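Local structure of Sfrice_029225 (Spodoptera frugiperda, 6I50) at residues G27-S32 and S146-E151; Y73-Y78 and K152-L157. The protein is Eiger, an arthropod TNF-family protein assembled from three chains, and probably acts as a secreted cytokine that binds TNF receptors. One frame throughout, in Å; residues are numbered along the deposited sequence.

Interaction 1 of 2, residues G27-S32 and S146-E151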
loop_
_atom_site.group_PDB
_atom_site.type_symbol
_atom_site.label_atom_id
_atom_site.label_comp_id
_atom_site.label_asym_id
_atom_site.label_seq_id
_atom_site.Cartn_x
_atom_site.Cartn_y
_atom_site.Cartn_z
ATOM N N GLY A 27 9.453 5.711 -21.197
ATOM C CA GLY A 27 8.466 4.656 -21.017
ATOM C C GLY A 27 7.023 5.140 -20.955
ATOM O O GLY A 27 6.149 4.468 -20.394
ATOM N N LEU A 28 6.770 6.305 -21.548
ATOM C CA LEU A 28 5.455 6.931 -21.488
ATOM C C LEU A 28 4.491 6.253 -22.456
ATOM O O LEU A 28 4.791 6.114 -23.646
ATOM C CB LEU A 28 5.573 8.423 -21.808
ATOM C CG LEU A 28 4.359 9.324 -21.571
ATOM C CD1 LEU A 28 4.050 9.429 -20.089
ATOM C CD2 LEU A 28 4.597 10.705 -22.170
ATOM N N VAL A 29 3.328 5.850 -21.948
ATOM C CA VAL A 29 2.313 5.156 -22.731
ATOM C C VAL A 29 0.983 5.879 -22.567
ATOM O O VAL A 29 0.569 6.181 -21.442
ATOM C CB VAL A 29 2.175 3.682 -22.301
ATOM C CG1 VAL A 29 1.022 3.011 -23.037
ATOM C CG2 VAL A 29 3.478 2.931 -22.554
ATOM N N ARG A 30 0.314 6.148 -23.687
ATOM C CA ARG A 30 -1.052 6.660 -23.676
ATOM C C ARG A 30 -2.015 5.483 -23.657
ATOM O O ARG A 30 -1.907 4.572 -24.483
ATOM C CB ARG A 30 -1.331 7.542 -24.898
ATOM C CG ARG A 30 -2.480 8.530 -24.706
ATOM C CD ARG A 30 -3.070 8.985 -26.041
ATOM N NE ARG A 30 -2.731 10.373 -26.357
ATOM C CZ ARG A 30 -3.460 11.428 -26.002
ATOM N NH1 ARG A 30 -3.072 12.653 -26.338
ATOM N NH2 ARG A 30 -4.577 11.265 -25.313
ATOM N N VAL A 31 -2.948 5.498 -22.711
ATOM C CA VAL A 31 -3.944 4.445 -22.565
ATOM C C VAL A 31 -5.286 5.018 -22.992
ATOM O O VAL A 31 -5.775 5.985 -22.392
ATOM C CB VAL A 31 -4.000 3.910 -21.126
ATOM C CG1 VAL A 31 -5.137 2.904 -20.977
ATOM C CG2 VAL A 31 -2.668 3.280 -20.747
ATOM N N SER A 32 -5.882 4.426 -24.026
ATOM C CA SER A 32 -7.137 4.932 -24.557
ATOM C C SER A 32 -8.289 4.638 -23.601
ATOM O O SER A 32 -8.211 3.760 -22.737
ATOM C CB SER A 32 -7.421 4.318 -25.924
ATOM O OG SER A 32 -6.354 4.579 -26.818
ATOM N N SER A 146 0.773 7.258 -18.650
ATOM C CA SER A 146 1.453 6.669 -17.506
ATOM C C SER A 146 2.841 6.205 -17.923
ATOM O O SER A 146 3.104 5.939 -19.100
ATOM C CB SER A 146 0.656 5.497 -16.914
ATOM O OG SER A 146 0.227 4.607 -17.930
ATOM N N LEU A 147 3.739 6.116 -16.941
ATOM C CA LEU A 147 5.101 5.638 -17.169
ATOM C C LEU A 147 5.153 4.147 -16.864
ATOM O O LEU A 147 4.997 3.733 -15.707
ATOM C CB LEU A 147 6.103 6.407 -16.312
ATOM C CG LEU A 147 6.332 7.867 -16.689
ATOM C CD1 LEU A 147 7.310 8.515 -15.719
ATOM C CD2 LEU A 147 6.850 7.963 -18.115
ATOM N N MET A 148 5.374 3.339 -17.896
ATOM C CA MET A 148 5.384 1.887 -17.737
ATOM C C MET A 148 6.830 1.402 -17.629
ATOM O O MET A 148 7.406 0.800 -18.536
ATOM C CB MET A 148 4.636 1.219 -18.886
ATOM C CG MET A 148 3.233 1.774 -19.097
ATOM S SD MET A 148 2.324 1.848 -17.543
ATOM C CE MET A 148 2.425 0.148 -17.081
ATOM N N GLN A 149 7.411 1.701 -16.475
ATOM C CA GLN A 149 8.750 1.284 -16.099
ATOM C C GLN A 149 8.642 0.422 -14.849
ATOM O O GLN A 149 7.721 0.617 -14.047
ATOM C CB GLN A 149 9.660 2.497 -15.844
ATOM C CG GLN A 149 9.804 3.417 -17.064
ATOM C CD GLN A 149 10.495 4.735 -16.746
ATOM O OE1 GLN A 149 10.339 5.291 -15.661
ATOM N NE2 GLN A 149 11.267 5.238 -17.699
ATOM N N PRO A 150 9.539 -0.559 -14.667
ATOM C CA PRO A 150 9.270 -1.612 -13.672
ATOM C C PRO A 150 9.121 -1.089 -12.258
ATOM O O PRO A 150 8.289 -1.594 -11.495
ATOM C CB PRO A 150 10.492 -2.534 -13.804
ATOM C CG PRO A 150 11.058 -2.240 -15.140
ATOM C CD PRO A 150 10.796 -0.792 -15.396
ATOM N N GLU A 151 9.916 -0.094 -11.882
ATOM C CA GLU A 151 9.837 0.455 -10.538
ATOM C C GLU A 151 8.653 1.399 -10.350
ATOM O O GLU A 151 8.341 1.746 -9.206
ATOM C CB GLU A 151 11.146 1.176 -10.203
ATOM C CG GLU A 151 11.304 2.561 -10.841
ATOM C CD GLU A 151 11.769 2.530 -12.285
ATOM O OE1 GLU A 151 11.903 1.431 -12.875
ATOM O OE2 GLU A 151 12.011 3.625 -12.834
#
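Val29 and Ser146 face each other as an antiparallel hydrogen-bonded pair, and with Gly27 they lose more surface to this contact than the other residues. Each closes one half of the pair's ring: Val29 N gives its hydrogen to Ser146 O at 2.9 Å, and Ser146 N returns one to Val29 O at 3.0 Å. Ser146 O also takes a CA-H...O contact from Leu28 CA at 3.5 Å, so a single carbonyl is approached by two neighbouring residues. The hydroxyl of Ser146 packs only loosely against Val29 O and the CG2 methyl of Val31 and makes no hydrogen bond to either. Val29 turns CG2 anti to its carbonyl carbon, which brings that methyl to 3.7 Å from Met148 CG; the two side chains meet at about a right angle. Gly27 extends the pairing past the strand: its O receives Met148 N at 2.8 Å in a nearly straight bond (170° at the hydrogen), although the donor is tilted out of the carbonyl plane. A CB modelled on Gly27 would come too close to Gln149 CG in the present arrangement. On the other face of the sheet Leu28 and Leu147 cross obliquely, CD1 of the first 3.7 Å from CD2 of the second. Strand 28-31 thus pairs antiparallel with the early part of strand 144-161, which has strand 68-80 beside it. Leu79 and Tyr77 of that strand pack on the leucine face, while Thr12, His37 and Ile76 meet the face that carries Val29 and Ser146.

Interaction 2 of 2, residues Y73-Y78 and K152-L157; sequences YVQIYY and KSFIGL
Tyr73 lays its ring over Gly156 in an antiparallel strand pair of the TNF jelly roll, strand 68-80 against 144-161. This is the tight end: Tyr73 with Gly156 and Gln75 with Phe154 each exchange two backbone N-H...O bonds. With chi1 at 57°, Tyr73 CG sits between the backbone N and the carbonyl carbon, and Gly156 CA comes 3.8 Å from the ring centroid, over the face. Phe154 CD1 meets that ring's edge, while Gln75 CB covers one face of the Phe154 ring, 3.8 Å from its centroid. Tyr73 OH bonds to His7 ND1 and to Ala126 N of the second subunit, so an alanine in place of this tyrosine would probably leave both without that partner and open a gap over Gly156 and beside Phe154. On the opposite face the two segments share less: Val74 CG2 lies beside Ile155 CG1 at 3.8 Å, Trp87 and Trp40 packing on them. Toward the partly exposed Lys152 regular pairing stops. Ser153 OG, also hydrogen-bonded to Leu147 O, accepts Tyr77 N at 2.9 Å, and Lys152 NZ reaches Gln149 OE1. The lysine's CD lies 3.6 Å above the Tyr77 ring centre. Gln75 OE1 bonds to Ser123 OG and NE2 to Gln104 O, both of the second subunit; NE2 also donates to Lys152 O at 2.8 Å from above the carbonyl plane, the oxygen close to Gln75's amide plane.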
loop_
_atom_site.group_PDB
_atom_site.type_symbol
_atom_site.label_atom_id
_atom_site.label_comp_id
_atom_site.label_asym_id
_atom_site.label_seq_id
_atom_site.Cartn_x
_atom_site.Cartn_y
_atom_site.Cartn_z
ATOM N N TYR A 73 -2.230 -5.933 -5.197
ATOM C CA TYR A 73 -1.770 -4.551 -5.139
ATOM C C TYR A 73 -1.509 -4.046 -6.553
ATOM O O TYR A 73 -1.127 -4.811 -7.445
ATOM C CB TYR A 73 -0.515 -4.403 -4.256
ATOM C CG TYR A 73 0.650 -5.262 -4.693
ATOM C CD1 TYR A 73 1.528 -4.820 -5.683
ATOM C CD2 TYR A 73 0.874 -6.512 -4.120
ATOM C CE1 TYR A 73 2.586 -5.610 -6.103
ATOM C CE2 TYR A 73 1.940 -7.307 -4.527
ATOM C CZ TYR A 73 2.790 -6.847 -5.519
ATOM O OH TYR A 73 3.840 -7.632 -5.927
ATOM N N VAL A 74 -1.750 -2.754 -6.752
ATOM C CA VAL A 74 -1.614 -2.112 -8.054
ATOM C C VAL A 74 -1.010 -0.732 -7.855
ATOM O O VAL A 74 -1.407 0.003 -6.943
ATOM C CB VAL A 74 -2.974 -1.991 -8.774
ATOM C CG1 VAL A 74 -2.839 -1.175 -10.054
ATOM C CG2 VAL A 74 -3.577 -3.363 -9.063
ATOM N N GLN A 75 -0.068 -0.366 -8.722
ATOM C CA GLN A 75 0.407 1.011 -8.804
ATOM C C GLN A 75 0.472 1.438 -10.263
ATOM O O GLN A 75 1.079 0.749 -11.090
ATOM C CB GLN A 75 1.783 1.183 -8.163
ATOM C CG GLN A 75 2.313 2.610 -8.278
ATOM C CD GLN A 75 3.459 2.869 -7.327
ATOM O OE1 GLN A 75 3.288 2.811 -6.108
ATOM N NE2 GLN A 75 4.637 3.169 -7.877
ATOM N N ILE A 76 -0.160 2.563 -10.577
ATOM C CA ILE A 76 -0.028 3.205 -11.878
ATOM C C ILE A 76 0.664 4.539 -11.652
ATOM O O ILE A 76 0.199 5.361 -10.850
ATOM C CB ILE A 76 -1.385 3.396 -12.573
ATOM C CG1 ILE A 76 -2.098 2.045 -12.753
ATOM C CG2 ILE A 76 -1.202 4.087 -13.919
ATOM C CD1 ILE A 76 -1.341 1.047 -13.616
ATOM N N TYR A 77 1.772 4.753 -12.351
ATOM C CA TYR A 77 2.542 5.989 -12.244
ATOM C C TYR A 77 2.138 6.881 -13.414
ATOM O O TYR A 77 2.528 6.636 -14.557
ATOM C CB TYR A 77 4.033 5.669 -12.246
ATOM C CG TYR A 77 4.966 6.796 -11.855
ATOM C CD1 TYR A 77 5.151 7.894 -12.683
ATOM C CD2 TYR A 77 5.710 6.725 -10.684
ATOM C CE1 TYR A 77 6.023 8.908 -12.339
ATOM C CE2 TYR A 77 6.588 7.737 -10.335
ATOM C CZ TYR A 77 6.741 8.819 -11.166
ATOM O OH TYR A 77 7.614 9.828 -10.827
ATOM N N TYR A 78 1.356 7.917 -13.128
ATOM C CA TYR A 78 0.907 8.834 -14.167
ATOM C C TYR A 78 1.910 9.956 -14.378
ATOM O O TYR A 78 2.532 10.446 -13.430
ATOM C CB TYR A 78 -0.456 9.433 -13.811
ATOM C CG TYR A 78 -1.571 8.414 -13.748
ATOM C CD1 TYR A 78 -2.290 8.064 -14.884
ATOM C CD2 TYR A 78 -1.902 7.800 -12.549
ATOM C CE1 TYR A 78 -3.314 7.126 -14.819
ATOM C CE2 TYR A 78 -2.917 6.873 -12.472
ATOM C CZ TYR A 78 -3.619 6.537 -13.606
ATOM O OH TYR A 78 -4.631 5.606 -13.509
ATOM N N LYS A 152 7.983 1.806 -11.428
ATOM C CA LYS A 152 6.944 2.832 -11.351
ATOM C C LYS A 152 5.523 2.276 -11.412
ATOM O O LYS A 152 4.645 2.765 -10.694
ATOM C CB LYS A 152 7.143 3.858 -12.476
ATOM C CG LYS A 152 8.392 4.716 -12.295
ATOM C CD LYS A 152 8.376 5.935 -13.210
ATOM C CE LYS A 152 9.528 6.881 -12.887
ATOM N NZ LYS A 152 10.854 6.311 -13.279
ATOM N N SER A 153 5.262 1.274 -12.249
ATOM C CA SER A 153 3.908 0.766 -12.456
ATOM C C SER A 153 3.923 -0.754 -12.422
ATOM O O SER A 153 4.813 -1.377 -13.008
ATOM C CB SER A 153 3.321 1.254 -13.793
ATOM O OG SER A 153 3.210 2.672 -13.819
ATOM N N PHE A 154 2.944 -1.351 -11.737
ATOM C CA PHE A 154 2.967 -2.800 -11.555
ATOM C C PHE A 154 1.631 -3.285 -11.002
ATOM O O PHE A 154 0.812 -2.504 -10.512
ATOM C CB PHE A 154 4.107 -3.223 -10.622
ATOM C CG PHE A 154 4.226 -2.376 -9.377
ATOM C CD1 PHE A 154 3.421 -2.620 -8.274
ATOM C CD2 PHE A 154 5.155 -1.349 -9.308
ATOM C CE1 PHE A 154 3.528 -1.844 -7.133
ATOM C CE2 PHE A 154 5.269 -0.571 -8.167
ATOM C CZ PHE A 154 4.459 -0.827 -7.072
ATOM N N ILE A 155 1.439 -4.603 -11.070
ATOM C CA ILE A 155 0.304 -5.285 -10.453
ATOM C C ILE A 155 0.796 -6.640 -9.963
ATOM O O ILE A 155 1.512 -7.347 -10.678
ATOM C CB ILE A 155 -0.893 -5.445 -11.418
ATOM C CG1 ILE A 155 -1.982 -6.323 -10.792
ATOM C CG2 ILE A 155 -0.459 -6.026 -12.766
ATOM C CD1 ILE A 155 -3.289 -6.330 -11.571
ATOM N N GLY A 156 0.473 -6.972 -8.717
ATOM C CA GLY A 156 0.936 -8.213 -8.134
ATOM C C GLY A 156 -0.121 -8.789 -7.219
ATOM O O GLY A 156 -1.055 -8.100 -6.793
ATOM N N LEU A 157 0.022 -10.081 -6.942
ATOM C CA LEU A 157 -0.920 -10.747 -6.062
ATOM C C LEU A 157 -0.249 -11.943 -5.413
ATOM O O LEU A 157 0.598 -12.609 -6.016
ATOM C CB LEU A 157 -2.202 -11.210 -6.775
ATOM C CG LEU A 157 -2.444 -11.390 -8.278
ATOM C CD1 LEU A 157 -1.258 -11.932 -9.051
ATOM C CD2 LEU A 157 -3.650 -12.302 -8.461
#

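In the fold
After strand 5-10 and the unmodelled residues 14-26 the chain reaches 27-32, then 73-78, and meets their partners only near its end, where 146-151 and 152-157 follow each other without a break. Interaction 1 closes a loop of 113 residues and interaction 2 one of 73; because the segments alternate, the two loops cross. Both use strand 144-161 in one sheet: its early part lies between 28-31 and 68-80, and its later part continues along 68-80. The contacts also touch directly: Leu147 N probably bonds to Tyr77 O, and Leu147 O to Ser153 OG, while Met148 CE packs on Ser153 CB.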